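Local coordinates for protein isomaltodextranase (Arthrobacter globiformis, PDB 5AWO) that hydrolyses alpha-1,6-glucosidic linkages in dextran-like polysaccharides, releasing successive isomaltose units from the non-reducing chain ends, at residues Tyr44-Phe48 with Asp269-Gly273; Met318-Thr322 with Asp347-Gln351. Where two conformers were deposited one is given. Residue numbers count along the deposited sequence, not the author numbering.

Contact 1: residues Tyr44-Phe48 with Asp269-Gly273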
loop_
_atom_site.group_PDB
_atom_site.type_symbol
_atom_site.label_atom_id
_atom_site.label_comp_id
_atom_site.label_asym_id
_atom_site.label_seq_id
_atom_site.Cartn_x
_atom_site.Cartn_y
_atom_site.Cartn_z
ATOM N N TYR A 44 -13.082 -14.470 2.597
ATOM C CA TYR A 44 -12.395 -15.057 3.760
ATOM C C TYR A 44 -13.317 -15.254 4.966
ATOM O O TYR A 44 -13.126 -16.198 5.707
ATOM C CB TYR A 44 -11.248 -14.144 4.143
ATOM C CG TYR A 44 -10.296 -14.627 5.204
ATOM C CD1 TYR A 44 -9.185 -15.400 4.870
ATOM C CD2 TYR A 44 -10.462 -14.263 6.570
ATOM C CE1 TYR A 44 -8.280 -15.814 5.831
ATOM C CE2 TYR A 44 -9.549 -14.653 7.519
ATOM C CZ TYR A 44 -8.462 -15.406 7.159
ATOM O OH TYR A 44 -7.556 -15.776 8.119
ATOM N N GLY A 45 -14.326 -14.396 5.149
ATOM C CA GLY A 45 -15.252 -14.547 6.262
ATOM C C GLY A 45 -16.070 -15.807 6.172
ATOM O O GLY A 45 -16.530 -16.318 7.192
ATOM N N TYR A 46 -16.270 -16.307 4.956
ATOM C CA TYR A 46 -16.846 -17.624 4.763
ATOM C C TYR A 46 -15.779 -18.702 4.895
ATOM O O TYR A 46 -15.897 -19.639 5.688
ATOM C CB TYR A 46 -17.539 -17.766 3.379
ATOM C CG TYR A 46 -18.148 -19.156 3.244
ATOM C CD1 TYR A 46 -17.380 -20.263 2.888
ATOM C CD2 TYR A 46 -19.484 -19.378 3.585
ATOM C CE1 TYR A 46 -17.927 -21.535 2.838
ATOM C CE2 TYR A 46 -20.036 -20.635 3.495
ATOM C CZ TYR A 46 -19.256 -21.717 3.161
ATOM O OH TYR A 46 -19.801 -22.995 3.095
ATOM N N SER A 47 -14.715 -18.607 4.101
ATOM C CA SER A 47 -13.860 -19.750 3.912
ATOM C C SER A 47 -12.968 -20.046 5.100
ATOM O O SER A 47 -12.634 -21.204 5.353
ATOM C CB SER A 47 -13.013 -19.598 2.623
ATOM O OG SER A 47 -13.842 -19.758 1.480
ATOM N N PHE A 48 -12.513 -19.007 5.802
ATOM C CA PHE A 48 -11.668 -19.247 6.960
ATOM C C PHE A 48 -12.400 -20.028 8.093
ATOM O O PHE A 48 -11.917 -21.085 8.521
ATOM C CB PHE A 48 -10.971 -17.959 7.470
ATOM C CG PHE A 48 -10.169 -18.199 8.713
ATOM C CD1 PHE A 48 -8.943 -18.824 8.668
ATOM C CD2 PHE A 48 -10.730 -17.918 9.962
ATOM C CE1 PHE A 48 -8.235 -19.103 9.820
ATOM C CE2 PHE A 48 -10.027 -18.224 11.108
ATOM C CZ PHE A 48 -8.799 -18.798 11.036
ATOM N N ASP A 269 -2.275 -13.053 9.181
ATOM C CA ASP A 269 -3.631 -13.147 8.668
ATOM C C ASP A 269 -4.662 -12.688 9.709
ATOM O O ASP A 269 -4.518 -12.939 10.897
ATOM C CB ASP A 269 -3.991 -14.594 8.317
ATOM C CG ASP A 269 -3.221 -15.163 7.126
ATOM O OD1 ASP A 269 -2.311 -14.527 6.559
ATOM O OD2 ASP A 269 -3.523 -16.325 6.750
ATOM N N ALA A 270 -5.764 -12.111 9.238
ATOM C CA ALA A 270 -6.836 -11.708 10.142
ATOM C C ALA A 270 -7.339 -12.872 11.007
ATOM O O ALA A 270 -7.724 -12.664 12.161
ATOM C CB ALA A 270 -7.990 -11.086 9.357
ATOM N N ASP A 271 -7.374 -14.082 10.472
ATOM C CA ASP A 271 -7.712 -15.286 11.254
ATOM C C ASP A 271 -9.076 -15.068 11.906
ATOM O O ASP A 271 -10.002 -14.574 11.238
ATOM C CB ASP A 271 -6.524 -15.576 12.210
ATOM C CG ASP A 271 -6.539 -16.967 12.864
ATOM O OD1 ASP A 271 -7.196 -17.091 13.916
ATOM O OD2 ASP A 271 -5.844 -17.904 12.401
ATOM N N LYS A 272 -9.204 -15.411 13.185
ATOM C CA LYS A 272 -10.441 -15.237 13.944
ATOM C C LYS A 272 -10.770 -13.779 14.273
ATOM O O LYS A 272 -11.811 -13.501 14.849
ATOM C CB LYS A 272 -10.343 -16.027 15.259
ATOM C CG LYS A 272 -9.302 -15.509 16.203
ATOM C CD LYS A 272 -8.988 -16.490 17.325
ATOM C CE LYS A 272 -10.074 -16.527 18.382
ATOM N NZ LYS A 272 -10.141 -15.251 19.144
ATOM N N GLY A 273 -9.920 -12.847 13.875
ATOM C CA GLY A 273 -10.262 -11.451 13.974
ATOM C C GLY A 273 -10.146 -10.968 15.408
ATOM O O GLY A 273 -9.355 -11.474 16.230
HETATM O O HOH W 1 -5.636 -17.544 7.692
#
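This is a helix-to-loop contact of the GH27 TIM barrel: the short helix 44-50, just after strand 39-42, meets the loop 269-273, between strand 263-265 and helix 274-279. Y44 and F48 lie one helical turn apart, joined by the F48 N to Y44 O hydrogen bond of 2.9 Å, and both use t rotamers, so their rings extend from the same side of the helix toward the loop. There the chain makes a type II' beta turn from A270 to G273, closed by G273 N to A270 O at 2.8 Å. D271 takes the first central position with positive phi (56/-135), and the D271 OD1 carboxylate oxygen accepts from K272 N at 2.7 Å. F48 lies against this corner: D271 CA sits over its ring face, 3.9 Å from the centroid, a CH-pi contact. Y44 brings mainly its hydroxyl, with ring atom CE2 4.3 Å from A270 CB. The CA-to-CB bond of D269 points toward the helix; its OD1 forms a salt bridge with R265, and its side chain is about 6 Å from that of D201, the probable catalytic nucleophile, so the contact borders the active site. At the tip of the tyrosine, Y44 OH accepts from D271 N at 2.9 Å and lies 2.6 Å from water 1, which donates to D269 OD2, also at 2.6 Å.

Contact 2: residues Met318-Thr322 with Asp347-Gln351; sequences MRAST and DTYQQ
Two loops following neighbouring strands of the TIM barrel meet here through a carboxylate that receives consecutive backbone amides. Segment 318-322 comes after strand 312-314 and before helix 326-339; 347-351 follows strand 343-345. M318 and R319 are extended (-88/123 and -120/79), then 320-322 forms a 3-10 turn, with T322 N to R319 O at 3.0 Å and T322 OG1 to the same oxygen at 2.7 Å. In the partner, D347 (-55/134) and T348 (-85/174) are extended and 349-351 has helical angles. Set R319 CA 5.3 Å from D347 CA, and S321 CA 6.2 Å from Q351 CA.

The direct hydrogen bonds come from the start of the 3-10 turn. With chi1 m and chi2 80°, D347 takes A320 N on OD1 at 2.9 Å and S321 N on OD2 at 3.1 Å; Y359 OH also bonds OD1. The second loop is braced internally by an ST motif, Q351 N to T348 OG1 at 3.2 Å, and by T348 N returning to Q351 OE1 at 2.9 Å.

In van der Waals contact, S321 CB rests 3.3 Å from Q351 O. R319 runs m, t, p so that its guanidinium edge passes Q351; R319 NH2 and Q351 NE2 are 3.4 Å apart, two donors that do not bond. Q351 NE2 bonds G45 O, and R319 NH1 bonds D271 O.

Waters complete the join. Water 3 donates to D347 OD2 at 2.7 Å and lies 2.6 Å from S321 OG; water 2 accepts from R319 NE and donates to Q351 OE1, both at 2.8 Å.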
loop_
_atom_site.group_PDB
_atom_site.type_symbol
_atom_site.label_atom_id
_atom_site.label_comp_id
_atom_site.label_asym_id
_atom_site.label_seq_id
_atom_site.Cartn_x
_atom_site.Cartn_y
_atom_site.Cartn_z
ATOM N N MET A 318 -11.075 -6.859 7.239
ATOM C CA MET A 318 -11.901 -6.379 8.347
ATOM C C MET A 318 -13.039 -7.370 8.599
ATOM O O MET A 318 -13.832 -7.663 7.705
ATOM C CB MET A 318 -12.447 -4.980 8.057
ATOM C CG MET A 318 -11.348 -3.952 8.004
ATOM S SD MET A 318 -11.938 -2.273 7.804
ATOM C CE MET A 318 -12.364 -2.293 6.070
ATOM N N ARG A 319 -13.097 -7.858 9.838
ATOM C CA ARG A 319 -14.100 -8.841 10.252
ATOM C C ARG A 319 -14.902 -8.181 11.411
ATOM O O ARG A 319 -14.615 -8.354 12.606
ATOM C CB ARG A 319 -13.455 -10.151 10.657
ATOM C CG ARG A 319 -12.600 -10.807 9.563
ATOM C CD ARG A 319 -12.264 -12.270 9.885
ATOM N NE ARG A 319 -13.495 -13.026 9.855
ATOM C CZ ARG A 319 -13.747 -14.152 10.510
ATOM N NH1 ARG A 319 -12.807 -14.823 11.166
ATOM N NH2 ARG A 319 -14.977 -14.631 10.456
ATOM N N ALA A 320 -15.815 -7.304 11.036
ATOM C CA ALA A 320 -16.428 -6.404 12.048
ATOM C C ALA A 320 -17.090 -7.161 13.183
ATOM O O ALA A 320 -16.986 -6.773 14.359
ATOM C CB ALA A 320 -17.432 -5.471 11.402
ATOM N N SER A 321 -17.787 -8.237 12.857
ATOM C CA SER A 321 -18.546 -9.034 13.840
ATOM C C SER A 321 -17.664 -9.785 14.817
ATOM O O SER A 321 -18.139 -10.307 15.827
ATOM C CB SER A 321 -19.424 -10.066 13.137
ATOM O OG SER A 321 -18.646 -11.161 12.699
ATOM N N THR A 322 -16.366 -9.875 14.527
ATOM C CA THR A 322 -15.449 -10.578 15.426
ATOM C C THR A 322 -14.950 -9.745 16.601
ATOM O O THR A 322 -14.272 -10.281 17.473
ATOM C CB THR A 322 -14.225 -11.151 14.692
ATOM O OG1 THR A 322 -13.360 -10.096 14.231
ATOM C CG2 THR A 322 -14.654 -12.030 13.526
ATOM N N ASP A 347 -16.776 -9.646 6.446
ATOM C CA ASP A 347 -18.090 -10.092 6.927
ATOM C C ASP A 347 -18.901 -10.602 5.742
ATOM O O ASP A 347 -18.985 -9.932 4.707
ATOM C CB ASP A 347 -18.851 -8.933 7.565
ATOM C CG ASP A 347 -18.113 -8.351 8.742
ATOM O OD1 ASP A 347 -17.162 -7.547 8.531
ATOM O OD2 ASP A 347 -18.484 -8.716 9.878
ATOM N N THR A 348 -19.522 -11.761 5.928
ATOM C CA THR A 348 -20.500 -12.259 4.971
ATOM C C THR A 348 -21.871 -11.656 5.280
ATOM O O THR A 348 -22.066 -10.987 6.302
ATOM C CB THR A 348 -20.670 -13.779 5.083
ATOM O OG1 THR A 348 -21.241 -14.060 6.360
ATOM C CG2 THR A 348 -19.357 -14.533 4.948
ATOM N N TYR A 349 -22.852 -11.928 4.416
ATOM C CA TYR A 349 -24.224 -11.457 4.607
ATOM C C TYR A 349 -24.799 -12.021 5.905
ATOM O O TYR A 349 -25.640 -11.368 6.538
ATOM C CB TYR A 349 -25.117 -11.780 3.386
ATOM C CG TYR A 349 -25.466 -13.235 3.172
ATOM C CD1 TYR A 349 -26.631 -13.788 3.716
ATOM C CD2 TYR A 349 -24.668 -14.051 2.378
ATOM C CE1 TYR A 349 -26.937 -15.126 3.515
ATOM C CE2 TYR A 349 -24.984 -15.371 2.153
ATOM C CZ TYR A 349 -26.125 -15.901 2.715
ATOM O OH TYR A 349 -26.423 -17.236 2.499
ATOM N N GLN A 350 -24.351 -13.192 6.341
ATOM C CA GLN A 350 -24.826 -13.746 7.623
ATOM C C GLN A 350 -24.155 -13.114 8.826
ATOM O O GLN A 350 -24.767 -13.027 9.890
ATOM C CB GLN A 350 -24.613 -15.248 7.721
ATOM C CG GLN A 350 -25.353 -16.048 6.672
ATOM C CD GLN A 350 -24.455 -16.482 5.555
ATOM O OE1 GLN A 350 -23.501 -15.773 5.189
ATOM N NE2 GLN A 350 -24.723 -17.662 5.013
ATOM N N GLN A 351 -22.911 -12.680 8.669
ATOM C CA GLN A 351 -22.129 -12.172 9.795
ATOM C C GLN A 351 -22.335 -10.701 10.038
ATOM O O GLN A 351 -22.095 -10.227 11.153
ATOM C CB GLN A 351 -20.638 -12.394 9.538
ATOM C CG GLN A 351 -20.194 -13.833 9.590
ATOM C CD GLN A 351 -18.834 -14.070 8.934
ATOM O OE1 GLN A 351 -18.380 -13.271 8.103
ATOM N NE2 GLN A 351 -18.180 -15.164 9.307
HETATM O O HOH W 2 -15.948 -12.197 8.844
HETATM O O HOH W 3 -16.946 -10.715 10.846
#

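Contacts 1 and 2 have centres about 9 Å apart and join four loops of one barrel, those after four consecutive strands, 263-265, 312-314, 343-345 and 39-42; contact 1 joins the two outer ones, contact 2 the inner two. Two hydrogen bonds probably tie them directly: R319 NH1 to D271 O at 2.8 Å, and Q351 NE2 to G45 O at 2.9 Å. Each partner of contact 1 is thus held by a different partner of contact 2. Packing adds to this, with K272 O 3.4 Å from T322 CB. Contact 1 lies on the side of the probable nucleophile D201, whereas contact 2 lies away from it and from D262, the probable proton donor.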